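Local structure of terminal uridylyltransferase 1 (Trypanosoma brucei, 5HZD) at residues E94-R99 and E152-V157; P141-A146 and A170-I175. The protein adds uridines from UTP to the 3'-hydroxyl ends of guide RNAs, ribosomal RNAs and some mRNAs during mitochondrial RNA editing. One frame throughout, in Å; residues are numbered along the deposited sequence.

Contact 1 of 2, residues E94-R99 and E152-V157; sequences ECVVRR and ELLRRV
V96 and L153 carry this helix-helix packing, lying side by side and running past each other in opposite directions. Methyl CG1 of V96 meets the CB of L153 at 3.8 Å, at the root of the leucine rather than at its branch. The same methyl touches CD2 of L154 at 4.0 Å; here the two side chains cross at about a right angle. V96 CG1 thus serves both leucines, and its position, anti to the backbone N (chi1 176°), turns it to helix 143-156, while CG2 is the branch beside the N. L153 reaches back in return: its CD1 methyl lies 3.6 Å from the carbonyl O of V96, against the backbone of helix 80-100. Its other methyl, CD2, meets CG of R99 at 3.8 Å, the arginine coming across the leucine with its aliphatic part. R99 is modelled in two conformers, and its contact is described for one of them. CD2 of L153 also sits 3.4 Å above the plane of the R156 guanidinium, offset to its rim, so this methyl lies between the aliphatic stem of R99 and the guanidinium of R156. R156 NE makes a weak, long salt-bridge contact with E152 OE2. The side chains meet across the contact through carbon atoms alone, mostly buried, with R99 at the exposed margin. The short helical segments pass 9.9 Å apart at 125°, closer to perpendicular than to antiparallel. This is plain packing within the palm domain of the nucleotidyltransferase. R99 and V157 both continue onto M255, beyond the end of helix 247-254, L154 touches F159, and V97 and E94 on helix 80-100 meet strand 105-109, an outer strand of the five-stranded sheet.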
loop_
_atom_site.group_PDB
_atom_site.type_symbol
_atom_site.label_atom_id
_atom_site.label_comp_id
_atom_site.label_asym_id
_atom_site.label_seq_id
_atom_site.Cartn_x
_atom_site.Cartn_y
_atom_site.Cartn_z
ATOM N N GLU A 94 9.486 -12.545 10.961
ATOM C CA GLU A 94 9.176 -12.551 12.387
ATOM C C GLU A 94 10.239 -13.288 13.169
ATOM O O GLU A 94 10.591 -12.879 14.276
ATOM C CB GLU A 94 7.792 -13.135 12.635
ATOM C CG GLU A 94 7.311 -13.014 14.074
ATOM C CD GLU A 94 5.845 -13.366 14.174
ATOM O OE1 GLU A 94 5.547 -14.488 14.644
ATOM O OE2 GLU A 94 4.968 -12.540 13.780
ATOM N N CYS A 95 10.816 -14.335 12.592
ATOM C CA CYS A 95 11.944 -15.052 13.214
ATOM C C CYS A 95 13.117 -14.137 13.452
ATOM O O CYS A 95 13.823 -14.224 14.466
ATOM C CB CYS A 95 12.417 -16.168 12.296
ATOM S SG CYS A 95 11.283 -17.514 12.066
ATOM N N VAL A 96 13.359 -13.263 12.480
ATOM C CA VAL A 96 14.496 -12.365 12.590
ATOM C C VAL A 96 14.214 -11.315 13.657
ATOM O O VAL A 96 15.041 -11.099 14.571
ATOM C CB VAL A 96 14.770 -11.649 11.246
ATOM C CG1 VAL A 96 15.923 -10.640 11.429
ATOM C CG2 VAL A 96 15.086 -12.651 10.159
ATOM N N VAL A 97 13.046 -10.655 13.592
ATOM C CA VAL A 97 12.835 -9.539 14.513
ATOM C C VAL A 97 12.661 -9.984 15.954
ATOM O O VAL A 97 12.965 -9.206 16.859
ATOM C CB VAL A 97 11.711 -8.594 14.084
ATOM C CG1 VAL A 97 11.943 -8.131 12.638
ATOM C CG2 VAL A 97 10.402 -9.279 14.200
ATOM N N ARG A 98 12.216 -11.223 16.189
ATOM C CA ARG A 98 12.139 -11.691 17.585
ATOM C C ARG A 98 13.486 -11.834 18.254
ATOM O O ARG A 98 13.558 -11.875 19.467
ATOM C CB ARG A 98 11.341 -12.994 17.689
ATOM C CG ARG A 98 9.859 -12.740 17.469
ATOM C CD ARG A 98 9.018 -13.997 17.625
ATOM N NE ARG A 98 9.119 -14.432 19.019
ATOM C CZ ARG A 98 8.584 -15.541 19.515
ATOM N NH1 ARG A 98 8.738 -15.816 20.805
ATOM N NH2 ARG A 98 7.941 -16.377 18.725
ATOM N N ARG A 99 14.569 -11.907 17.497
ATOM C CA ARG A 99 15.896 -11.918 18.122
ATOM C C ARG A 99 16.227 -10.541 18.697
ATOM O O ARG A 99 16.949 -10.438 19.683
ATOM C CB ARG A 99 16.973 -12.380 17.129
ATOM C CG ARG A 99 18.435 -12.106 17.538
ATOM C CD ARG A 99 18.976 -13.024 18.652
ATOM N NE ARG A 99 18.487 -14.400 18.583
ATOM C CZ ARG A 99 18.997 -15.349 17.803
ATOM N NH1 ARG A 99 20.015 -15.077 16.994
ATOM N NH2 ARG A 99 18.481 -16.573 17.827
ATOM N N GLU A 152 21.121 -4.924 11.034
ATOM C CA GLU A 152 22.280 -5.765 11.333
ATOM C C GLU A 152 21.899 -7.235 11.411
ATOM O O GLU A 152 22.629 -8.094 10.931
ATOM C CB GLU A 152 22.925 -5.328 12.649
ATOM C CG GLU A 152 24.070 -6.206 13.096
ATOM C CD GLU A 152 25.314 -6.049 12.234
ATOM O OE1 GLU A 152 25.334 -5.173 11.331
ATOM O OE2 GLU A 152 26.279 -6.824 12.451
ATOM N N LEU A 153 20.753 -7.532 12.003
ATOM C CA LEU A 153 20.295 -8.927 12.033
ATOM C C LEU A 153 20.063 -9.479 10.627
ATOM O O LEU A 153 20.419 -10.644 10.323
ATOM C CB LEU A 153 19.013 -9.080 12.874
ATOM C CG LEU A 153 19.170 -8.845 14.377
ATOM C CD1 LEU A 153 17.816 -8.938 15.092
ATOM C CD2 LEU A 153 20.186 -9.828 14.991
ATOM N N LEU A 154 19.471 -8.668 9.754
ATOM C CA LEU A 154 19.264 -9.090 8.377
ATOM C C LEU A 154 20.591 -9.320 7.633
ATOM O O LEU A 154 20.742 -10.313 6.942
ATOM C CB LEU A 154 18.389 -8.081 7.646
ATOM C CG LEU A 154 16.947 -8.030 8.130
ATOM C CD1 LEU A 154 16.307 -6.748 7.618
ATOM C CD2 LEU A 154 16.148 -9.285 7.662
ATOM N N ARG A 155 21.563 -8.437 7.826
ATOM C CA ARG A 155 22.890 -8.594 7.227
ATOM C C ARG A 155 23.481 -9.939 7.673
ATOM O O ARG A 155 24.079 -10.657 6.872
ATOM C CB ARG A 155 23.801 -7.437 7.672
ATOM C CG ARG A 155 25.177 -7.400 7.035
ATOM C CD ARG A 155 26.068 -6.357 7.730
ATOM N NE ARG A 155 27.329 -6.943 8.199
ATOM C CZ ARG A 155 27.481 -7.587 9.356
ATOM N NH1 ARG A 155 26.454 -7.741 10.175
ATOM N NH2 ARG A 155 28.665 -8.081 9.695
ATOM N N ARG A 156 23.281 -10.296 8.935
ATOM C CA ARG A 156 23.948 -11.483 9.494
ATOM C C ARG A 156 23.269 -12.787 9.047
ATOM O O ARG A 156 23.841 -13.875 9.168
ATOM C CB ARG A 156 23.971 -11.425 11.031
ATOM C CG ARG A 156 24.861 -10.347 11.661
ATOM C CD ARG A 156 24.879 -10.522 13.210
ATOM N NE ARG A 156 24.398 -9.346 13.955
ATOM C CZ ARG A 156 23.836 -9.375 15.172
ATOM N NH1 ARG A 156 23.438 -8.237 15.762
ATOM N NH2 ARG A 156 23.660 -10.531 15.810
ATOM N N VAL A 157 22.044 -12.701 8.549
ATOM C CA VAL A 157 21.344 -13.911 8.058
ATOM C C VAL A 157 21.463 -14.000 6.533
ATOM O O VAL A 157 20.912 -14.913 5.911
ATOM C CB VAL A 157 19.864 -13.950 8.577
ATOM C CG1 VAL A 157 18.947 -13.083 7.761
ATOM C CG2 VAL A 157 19.324 -15.357 8.647
#

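Contact 2 of 2, residues P141-A146 and A170-I175; sequences PLEKNA and ARVPII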
loop_
_atom_site.group_PDB
_atom_site.type_symbol
_atom_site.label_atom_id
_atom_site.label_comp_id
_atom_site.label_asym_id
_atom_site.label_seq_id
_atom_site.Cartn_x
_atom_site.Cartn_y
_atom_site.Cartn_z
ATOM N N PRO A 141 9.718 1.568 20.288
ATOM C CA PRO A 141 10.918 2.070 20.948
ATOM C C PRO A 141 11.609 3.029 19.992
ATOM O O PRO A 141 11.113 3.202 18.884
ATOM C CB PRO A 141 11.763 0.805 21.140
ATOM C CG PRO A 141 11.375 -0.087 19.990
ATOM C CD PRO A 141 9.919 0.236 19.675
ATOM N N LEU A 142 12.735 3.616 20.382
ATOM C CA LEU A 142 13.330 4.634 19.512
ATOM C C LEU A 142 13.629 4.053 18.146
ATOM O O LEU A 142 14.391 3.078 17.997
ATOM C CB LEU A 142 14.569 5.226 20.158
ATOM C CG LEU A 142 14.178 6.277 21.223
ATOM C CD1 LEU A 142 15.369 6.791 21.912
ATOM C CD2 LEU A 142 13.419 7.455 20.610
ATOM N N GLU A 143 12.963 4.603 17.140
ATOM C CA GLU A 143 12.924 3.929 15.858
ATOM C C GLU A 143 14.226 3.964 15.081
ATOM O O GLU A 143 14.486 3.038 14.317
ATOM C CB GLU A 143 11.763 4.457 15.001
ATOM C CG GLU A 143 10.398 4.029 15.510
ATOM C CD GLU A 143 9.314 4.948 14.970
ATOM O OE1 GLU A 143 9.268 6.123 15.421
ATOM O OE2 GLU A 143 8.531 4.495 14.121
ATOM N N LYS A 144 15.037 5.016 15.250
ATOM C CA LYS A 144 16.321 5.027 14.570
ATOM C C LYS A 144 17.151 3.811 15.020
ATOM O O LYS A 144 17.885 3.182 14.231
ATOM C CB LYS A 144 17.066 6.335 14.875
ATOM C CG LYS A 144 18.523 6.341 14.461
ATOM C CD LYS A 144 19.235 7.637 14.851
ATOM C CE LYS A 144 20.755 7.475 14.764
ATOM N NZ LYS A 144 21.205 6.904 13.452
ATOM N N ASN A 145 17.029 3.473 16.305
ATOM C CA ASN A 145 17.843 2.368 16.807
ATOM C C ASN A 145 17.273 1.033 16.388
ATOM O O ASN A 145 18.023 0.093 16.094
ATOM C CB ASN A 145 17.990 2.457 18.337
ATOM C CG ASN A 145 18.678 3.709 18.745
ATOM O OD1 ASN A 145 19.634 4.119 18.095
ATOM N ND2 ASN A 145 18.198 4.334 19.803
ATOM N N ALA A 146 15.945 0.940 16.331
ATOM C CA ALA A 146 15.270 -0.259 15.859
ATOM C C ALA A 146 15.678 -0.541 14.407
ATOM O O ALA A 146 15.987 -1.678 14.029
ATOM C CB ALA A 146 13.752 -0.080 15.974
ATOM N N ALA A 170 14.322 9.263 8.375
ATOM C CA ALA A 170 13.076 9.751 7.797
ATOM C C ALA A 170 12.106 10.142 8.917
ATOM O O ALA A 170 12.348 9.839 10.086
ATOM C CB ALA A 170 12.460 8.694 6.933
ATOM N N ARG A 171 11.004 10.800 8.563
ATOM C CA ARG A 171 10.015 11.209 9.558
ATOM C C ARG A 171 9.469 9.960 10.242
ATOM O O ARG A 171 9.206 9.947 11.449
ATOM C CB ARG A 171 8.880 11.987 8.889
ATOM C CG ARG A 171 8.293 13.107 9.738
ATOM C CD ARG A 171 7.065 13.709 9.064
ATOM N NE ARG A 171 6.168 12.671 8.551
ATOM C CZ ARG A 171 5.237 12.052 9.273
ATOM N NH1 ARG A 171 5.069 12.359 10.551
ATOM N NH2 ARG A 171 4.469 11.123 8.713
ATOM N N VAL A 172 9.306 8.911 9.446
ATOM C CA VAL A 172 8.989 7.589 9.959
ATOM C C VAL A 172 10.175 6.704 9.564
ATOM O O VAL A 172 10.302 6.339 8.396
ATOM C CB VAL A 172 7.695 7.037 9.336
ATOM C CG1 VAL A 172 7.331 5.711 9.959
ATOM C CG2 VAL A 172 6.543 8.025 9.518
ATOM N N PRO A 173 11.075 6.396 10.520
ATOM C CA PRO A 173 12.210 5.559 10.116
ATOM C C PRO A 173 11.762 4.173 9.700
ATOM O O PRO A 173 10.871 3.578 10.314
ATOM C CB PRO A 173 13.036 5.451 11.400
ATOM C CG PRO A 173 12.644 6.698 12.180
ATOM C CD PRO A 173 11.182 6.818 11.925
ATOM N N ILE A 174 12.362 3.661 8.631
ATOM C CA ILE A 174 11.979 2.362 8.085
ATOM C C ILE A 174 13.217 1.672 7.533
ATOM O O ILE A 174 14.293 2.272 7.443
ATOM C CB ILE A 174 10.936 2.472 6.950
ATOM C CG1 ILE A 174 11.477 3.347 5.812
ATOM C CG2 ILE A 174 9.628 3.060 7.462
ATOM C CD1 ILE A 174 10.622 3.223 4.524
ATOM N N ILE A 175 13.061 0.387 7.214
ATOM C CA ILE A 175 14.045 -0.339 6.423
ATOM C C ILE A 175 13.398 -0.669 5.095
ATOM O O ILE A 175 12.316 -1.227 5.056
ATOM C CB ILE A 175 14.444 -1.682 7.103
ATOM C CG1 ILE A 175 15.151 -1.412 8.443
ATOM C CG2 ILE A 175 15.394 -2.465 6.161
ATOM C CD1 ILE A 175 15.369 -2.692 9.268
HETATM O O HOH W 1 8.565 3.008 11.799
#
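A helix-on-loop contact of the palm domain, partly buried, sets the first turn of helix 143-156 against the loop that leads into strand 174-177. It is carried by E143 and P173, whose side chains cross at about a right angle. The CB of E143 stands above the plane of the proline ring but displaced past its rim, 3.7 Å from CG, and the carboxylate carbon CD is likewise displaced beyond the P173 CD corner, 4.0 Å from that atom. With CG anti to the carbonyl carbon (chi1 -71°) and the chain extended beyond it, the glutamate runs along the ring's rim and carries its acid group to the backbone beyond. There a water joins the segments: it donates 2.8 Å bonds to E143 OE2 and to P173 O, occupying the gap between carboxylate and carbonyl. The same OE2 forms a salt bridge with R290, which also touches V172, so that carboxylate oxygen has a charged partner as well as the water. V172 contributes a fringe contact through CG1. K144 lets its side chain lead away from the loop to bond H169 through NZ. R171, in the loop, probably binds RNA, and V172 has its side chain about 9 Å from those of D125, a probable catalytic magnesium ligand, and D286, probably important for catalysis. The contact therefore borders the likely active site. Behind it P173 and I175 pack on V147 of the same helix, A146 reaches W100 of helix 80-100, and strand 174-177 lies in the mixed sheet between strands 285-288 and 164-167.

How the contacts relate
Both contacts draw on helix 143-156, whose first turn serves contact 2 and whose last turn serves contact 1. Along the chain, helix 80-100 comes first; the chain then runs through strands 105-109 and 124-129 before the helix begins, and contact 1 closes this long loop when the helix end returns to 94-99. Contact 2 starts inside that loop, at 141-146, and closes beyond it, after strand 164-167, so the two cross. Their centres lie 16 Å apart and the contacts do not touch. Together they tie the C-terminal end of helix 143-156 to helix 80-100 and its N-terminal end to the loop entering strand 174-177.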